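Local coordinates for protein putative antitoxin VapB45 (Mycobacterium tuberculosis, PDB 5AF3) that is possibly the antitoxin of a type II toxin-antitoxin system, with VapC45 as cognate toxin, and carries a putative DNA-binding helix-turn-helix domain, at residues G74-Y79 and A109-D114; I57-H62 and A68-V73. All coordinates share one frame; numbering follows the deposited sequence.

Contact 1 of 2, residues G74-Y79 and A109-D114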
loop_
_atom_site.group_PDB
_atom_site.type_symbol
_atom_site.label_atom_id
_atom_site.label_comp_id
_atom_site.label_asym_id
_atom_site.label_seq_id
_atom_site.Cartn_x
_atom_site.Cartn_y
_atom_site.Cartn_z
ATOM N N GLY A 74 10.032 -9.397 -17.605
ATOM C CA GLY A 74 10.632 -8.161 -17.086
ATOM C C GLY A 74 9.980 -7.666 -15.791
ATOM O O GLY A 74 10.660 -7.157 -14.881
ATOM N N ILE A 75 8.651 -7.733 -15.704
ATOM C CA ILE A 75 8.012 -7.353 -14.437
ATOM C C ILE A 75 8.354 -8.347 -13.310
ATOM O O ILE A 75 8.446 -7.969 -12.129
ATOM C CB ILE A 75 6.469 -7.090 -14.549
ATOM C CG1 ILE A 75 6.082 -6.032 -13.490
ATOM C CG2 ILE A 75 5.658 -8.357 -14.368
ATOM C CD1 ILE A 75 4.649 -5.548 -13.606
ATOM N N ALA A 76 8.589 -9.607 -13.682
ATOM C CA ALA A 76 8.918 -10.653 -12.714
ATOM C C ALA A 76 10.329 -10.349 -12.182
ATOM O O ALA A 76 10.560 -10.403 -10.969
ATOM C CB ALA A 76 8.883 -12.063 -13.415
ATOM N N GLU A 77 11.246 -10.009 -13.091
ATOM C CA GLU A 77 12.617 -9.601 -12.713
ATOM C C GLU A 77 12.570 -8.324 -11.829
ATOM O O GLU A 77 13.233 -8.236 -10.790
ATOM C CB GLU A 77 13.440 -9.380 -13.983
ATOM C CG GLU A 77 13.645 -10.716 -14.753
ATOM C CD GLU A 77 14.232 -10.549 -16.141
ATOM O OE1 GLU A 77 14.042 -9.466 -16.745
ATOM O OE2 GLU A 77 14.919 -11.525 -16.588
ATOM N N ALA A 78 11.744 -7.360 -12.214
ATOM C CA ALA A 78 11.571 -6.124 -11.410
ATOM C C ALA A 78 11.000 -6.437 -10.021
ATOM O O ALA A 78 11.407 -5.833 -9.025
ATOM C CB ALA A 78 10.693 -5.086 -12.153
ATOM N N TYR A 79 10.070 -7.385 -9.958
ATOM C CA TYR A 79 9.456 -7.794 -8.723
ATOM C C TYR A 79 10.510 -8.371 -7.769
ATOM O O TYR A 79 10.568 -7.987 -6.584
ATOM C CB TYR A 79 8.339 -8.801 -8.962
ATOM C CG TYR A 79 7.817 -9.450 -7.703
ATOM C CD1 TYR A 79 6.871 -8.806 -6.889
ATOM C CD2 TYR A 79 8.244 -10.727 -7.343
ATOM C CE1 TYR A 79 6.390 -9.424 -5.754
ATOM C CE2 TYR A 79 7.762 -11.343 -6.239
ATOM C CZ TYR A 79 6.862 -10.689 -5.426
ATOM O OH TYR A 79 6.411 -11.357 -4.314
ATOM N N ALA A 109 17.442 -15.607 -14.811
ATOM C CA ALA A 109 17.522 -16.319 -13.547
ATOM C C ALA A 109 16.651 -15.715 -12.412
ATOM O O ALA A 109 16.179 -16.448 -11.549
ATOM C CB ALA A 109 19.005 -16.373 -13.070
ATOM N N LEU A 110 16.519 -14.383 -12.392
ATOM C CA LEU A 110 15.673 -13.741 -11.357
ATOM C C LEU A 110 14.239 -14.249 -11.389
ATOM O O LEU A 110 13.569 -14.310 -10.345
ATOM C CB LEU A 110 15.680 -12.224 -11.485
ATOM C CG LEU A 110 17.029 -11.540 -11.215
ATOM C CD1 LEU A 110 16.905 -10.067 -11.392
ATOM C CD2 LEU A 110 17.415 -11.830 -9.770
ATOM N N ALA A 111 13.794 -14.641 -12.587
ATOM C CA ALA A 111 12.423 -15.169 -12.797
ATOM C C ALA A 111 12.365 -16.710 -12.820
ATOM O O ALA A 111 11.346 -17.313 -13.157
ATOM C CB ALA A 111 11.829 -14.567 -14.068
ATOM N N SER A 112 13.452 -17.339 -12.400
ATOM C CA SER A 112 13.564 -18.792 -12.448
ATOM C C SER A 112 13.024 -19.514 -11.229
ATOM O O SER A 112 13.174 -19.066 -10.105
ATOM C CB SER A 112 15.040 -19.179 -12.657
ATOM O OG SER A 112 15.202 -20.569 -12.509
ATOM N N GLN A 113 12.476 -20.704 -11.462
ATOM C CA GLN A 113 11.994 -21.573 -10.420
ATOM C C GLN A 113 13.143 -22.004 -9.511
ATOM O O GLN A 113 12.927 -22.329 -8.361
ATOM C CB GLN A 113 11.322 -22.801 -11.027
ATOM C CG GLN A 113 10.751 -23.754 -9.990
ATOM C CD GLN A 113 9.759 -24.719 -10.590
ATOM O OE1 GLN A 113 9.547 -24.742 -11.808
ATOM N NE2 GLN A 113 9.142 -25.523 -9.739
ATOM N N ASP A 114 14.367 -21.967 -10.040
ATOM C CA ASP A 114 15.536 -22.458 -9.295
ATOM C C ASP A 114 16.159 -21.377 -8.413
ATOM O O ASP A 114 17.041 -21.657 -7.592
ATOM C CB ASP A 114 16.602 -22.980 -10.271
ATOM C CG ASP A 114 16.200 -24.297 -10.933
ATOM O OD1 ASP A 114 15.345 -25.009 -10.367
ATOM O OD2 ASP A 114 16.756 -24.597 -12.019
HETATM O O HOH W 1 16.852 -12.219 -14.640
#

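Contact 2 of 2, residues I57-H62 and A68-V73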
loop_
_atom_site.group_PDB
_atom_site.type_symbol
_atom_site.label_atom_id
_atom_site.label_comp_id
_atom_site.label_asym_id
_atom_site.label_seq_id
_atom_site.Cartn_x
_atom_site.Cartn_y
_atom_site.Cartn_z
ATOM N N ILE A 57 16.672 -5.300 -15.877
ATOM C CA ILE A 57 15.412 -6.006 -16.189
ATOM C C ILE A 57 15.143 -6.034 -17.696
ATOM O O ILE A 57 15.680 -5.224 -18.457
ATOM C CB ILE A 57 14.191 -5.411 -15.443
ATOM C CG1 ILE A 57 13.891 -3.967 -15.861
ATOM C CG2 ILE A 57 14.404 -5.521 -13.902
ATOM C CD1 ILE A 57 12.647 -3.344 -15.150
ATOM N N THR A 58 14.305 -6.979 -18.101
ATOM C CA THR A 58 13.958 -7.127 -19.516
ATOM C C THR A 58 12.936 -6.032 -19.879
ATOM O O THR A 58 11.852 -5.965 -19.291
ATOM C CB THR A 58 13.432 -8.562 -19.810
ATOM O OG1 THR A 58 14.408 -9.516 -19.370
ATOM C CG2 THR A 58 13.150 -8.791 -21.342
ATOM N N ALA A 59 13.331 -5.156 -20.802
ATOM C CA ALA A 59 12.482 -4.073 -21.305
ATOM C C ALA A 59 12.587 -4.007 -22.821
ATOM O O ALA A 59 13.598 -4.396 -23.396
ATOM C CB ALA A 59 12.879 -2.744 -20.700
ATOM N N LEU A 60 11.552 -3.490 -23.462
ATOM C CA LEU A 60 11.514 -3.412 -24.930
ATOM C C LEU A 60 11.183 -1.982 -25.298
ATOM O O LEU A 60 10.573 -1.271 -24.481
ATOM C CB LEU A 60 10.449 -4.375 -25.491
ATOM C CG LEU A 60 10.631 -5.895 -25.272
ATOM C CD1 LEU A 60 9.301 -6.612 -25.000
ATOM C CD2 LEU A 60 11.376 -6.564 -26.428
ATOM N N PRO A 61 11.569 -1.540 -26.518
ATOM C CA PRO A 61 11.261 -0.166 -26.938
ATOM C C PRO A 61 9.734 0.020 -26.990
ATOM O O PRO A 61 9.029 -0.914 -27.366
ATOM C CB PRO A 61 11.894 -0.081 -28.332
ATOM C CG PRO A 61 12.963 -1.129 -28.316
ATOM C CD PRO A 61 12.296 -2.260 -27.575
ATOM N N HIS A 62 9.236 1.185 -26.560
ATOM C CA HIS A 62 7.793 1.392 -26.460
ATOM C C HIS A 62 7.154 1.336 -27.861
ATOM O O HIS A 62 7.744 1.842 -28.820
ATOM C CB HIS A 62 7.435 2.679 -25.692
ATOM C CG HIS A 62 7.534 3.940 -26.501
ATOM N ND1 HIS A 62 6.602 4.291 -27.457
ATOM C CD2 HIS A 62 8.431 4.955 -26.469
ATOM C CE1 HIS A 62 6.936 5.450 -27.998
ATOM N NE2 HIS A 62 8.041 5.878 -27.414
ATOM N N ALA A 68 4.153 1.280 -23.163
ATOM C CA ALA A 68 4.433 -0.081 -22.678
ATOM C C ALA A 68 5.929 -0.419 -22.875
ATOM O O ALA A 68 6.520 -0.059 -23.902
ATOM C CB ALA A 68 3.509 -1.113 -23.351
ATOM N N ARG A 69 6.534 -1.073 -21.869
ATOM C CA ARG A 69 7.979 -1.350 -21.842
ATOM C C ARG A 69 8.356 -2.756 -21.369
ATOM O O ARG A 69 9.281 -3.356 -21.910
ATOM C CB ARG A 69 8.697 -0.316 -20.934
ATOM C CG ARG A 69 8.709 1.089 -21.508
ATOM C CD ARG A 69 9.781 1.238 -22.547
ATOM N NE ARG A 69 11.007 1.701 -21.892
ATOM C CZ ARG A 69 12.187 1.099 -21.939
ATOM N NH1 ARG A 69 12.353 -0.012 -22.634
ATOM N NH2 ARG A 69 13.216 1.634 -21.297
ATOM N N LEU A 70 7.679 -3.256 -20.345
ATOM C CA LEU A 70 8.081 -4.527 -19.739
ATOM C C LEU A 70 7.218 -5.694 -20.211
ATOM O O LEU A 70 6.003 -5.712 -20.006
ATOM C CB LEU A 70 8.024 -4.425 -18.218
ATOM C CG LEU A 70 8.743 -3.232 -17.584
ATOM C CD1 LEU A 70 8.597 -3.340 -16.037
ATOM C CD2 LEU A 70 10.194 -3.208 -18.028
ATOM N N PRO A 71 7.865 -6.701 -20.793
ATOM C CA PRO A 71 7.147 -7.963 -21.013
ATOM C C PRO A 71 6.976 -8.628 -19.636
ATOM O O PRO A 71 7.565 -8.135 -18.630
ATOM C CB PRO A 71 8.080 -8.739 -21.962
ATOM C CG PRO A 71 9.482 -8.210 -21.644
ATOM C CD PRO A 71 9.287 -6.751 -21.204
ATOM N N PHE A 72 6.201 -9.702 -19.549
ATOM C CA PHE A 72 5.925 -10.309 -18.256
ATOM C C PHE A 72 7.186 -10.783 -17.506
ATOM O O PHE A 72 7.303 -10.623 -16.267
ATOM C CB PHE A 72 4.913 -11.464 -18.332
ATOM C CG PHE A 72 4.543 -11.989 -17.000
ATOM C CD1 PHE A 72 3.592 -11.318 -16.212
ATOM C CD2 PHE A 72 5.196 -13.096 -16.466
ATOM C CE1 PHE A 72 3.284 -11.818 -14.939
ATOM C CE2 PHE A 72 4.887 -13.585 -15.198
ATOM C CZ PHE A 72 3.924 -12.939 -14.435
ATOM N N VAL A 73 8.114 -11.389 -18.243
ATOM C CA VAL A 73 9.394 -11.779 -17.620
ATOM C C VAL A 73 10.105 -10.569 -16.967
ATOM O O VAL A 73 10.743 -10.741 -15.887
ATOM C CB VAL A 73 10.356 -12.547 -18.605
ATOM C CG1 VAL A 73 10.874 -11.633 -19.673
ATOM C CG2 VAL A 73 11.500 -13.248 -17.810
#

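Contact 1 of 2, residues G74-Y79 and A109-D114
A76 and A111 meet methyl to methyl, CB to CB at 3.9 Å, where the loop after helix 95-105 packs on helix 72-86. Beside them the CG of E77 rests on the CB of L110 at 4.1 Å, and the two side chains cross at about a right angle; the CD1 of L110 reaches on to the backbone O of E77, also at 4.1 Å. The L110 side chain, from the 3-10 turn 109-110, packs between helix 72-86 (V80, L81, F84) and L98 of helix 95-105. Helix 72-86 lies in the range of the putative DNA-binding helix-turn-helix domain, and this buried contact brings against it the loop between helices 95-105 and 115-130, which also pairs through the A111 backbone with A172 at the start of strand 172-176. The polar part is carried by E77. Its CG lies anti to the carbonyl carbon (chi1 -66°) and the chain is extended beyond it, which takes the carboxylate past the apolar patch. There OE2 accepts from a water at 2.8 Å, which in turn accepts from the backbone N of L110 at 3.1 Å. H108 ND1 also bonds OE2, while OE1 is hydrogen-bonded to T58 OG1. Further along, S112 OG accepts from D114 N, a capping bond ahead of helix 115-130.

Contact 2 of 2, residues I57-H62 and A68-V73
R69 leaves its backbone with CG anti to the carbonyl carbon, then bends at chi2 (-80°) and again at chi3 (-91°), a fold that brings the guanidinium back toward A59 and L60. NH1 donates to L60 O at 2.9 Å; the oxygen lies at the guanidinium edge, near its plane, whereas the nitrogen stands well above the carbonyl plane of L60. The CB of A59 sits obliquely against the same group, 3.4 Å from NH1. In the other direction, L60 N donates to R69 O at 2.8 Å, in the carbonyl plane, so backbone and side chain of R69 both grip L60. Two CA-H...O contacts add to the pairing. One runs from A59 CA to R69 O; the other, from H62 CA to A68 O at 3.2 Å, meets a buried oxygen that has no hydrogen-bond partner in the model. Apolar groups continue the contact: L70 CD2 touches both I57 CD1 and A59 CB, each at 3.8 Å, and the P71 ring receives L60 CD1 on its CG at 3.7 Å as well as T58 CG2. T58 also leans on V73 CG1. The segments run roughly antiparallel. R69 and L70 form a classic beta bulge facing Y18 of strand 18-19, P71 is the N-cap of helix 72-86, and R69 NH2 makes a salt bridge to D39, just beyond helix 31-38.

Contact 2 closes before contact 1 opens along the chain, and their centres lie 13 Å apart. Helix 72-86 serves both: its N-terminal end belongs to contact 2, its next turn to contact 1. They touch directly, through the E77-T58 hydrogen bond and through I57 CG2 on A78 N and T58 CB on G74 CA. E77 thereby ties the loop 57-62 to the turn after helix 95-105. Contact 2 and helix 72-86 lie within the range of the putative DNA-binding helix-turn-helix domain; contact 1 lies nearer the centre of the chain. Together they hold two loops, 57-62 from before the helix in sequence and 109-114 from after it, against one helix of this putative DNA-binding region.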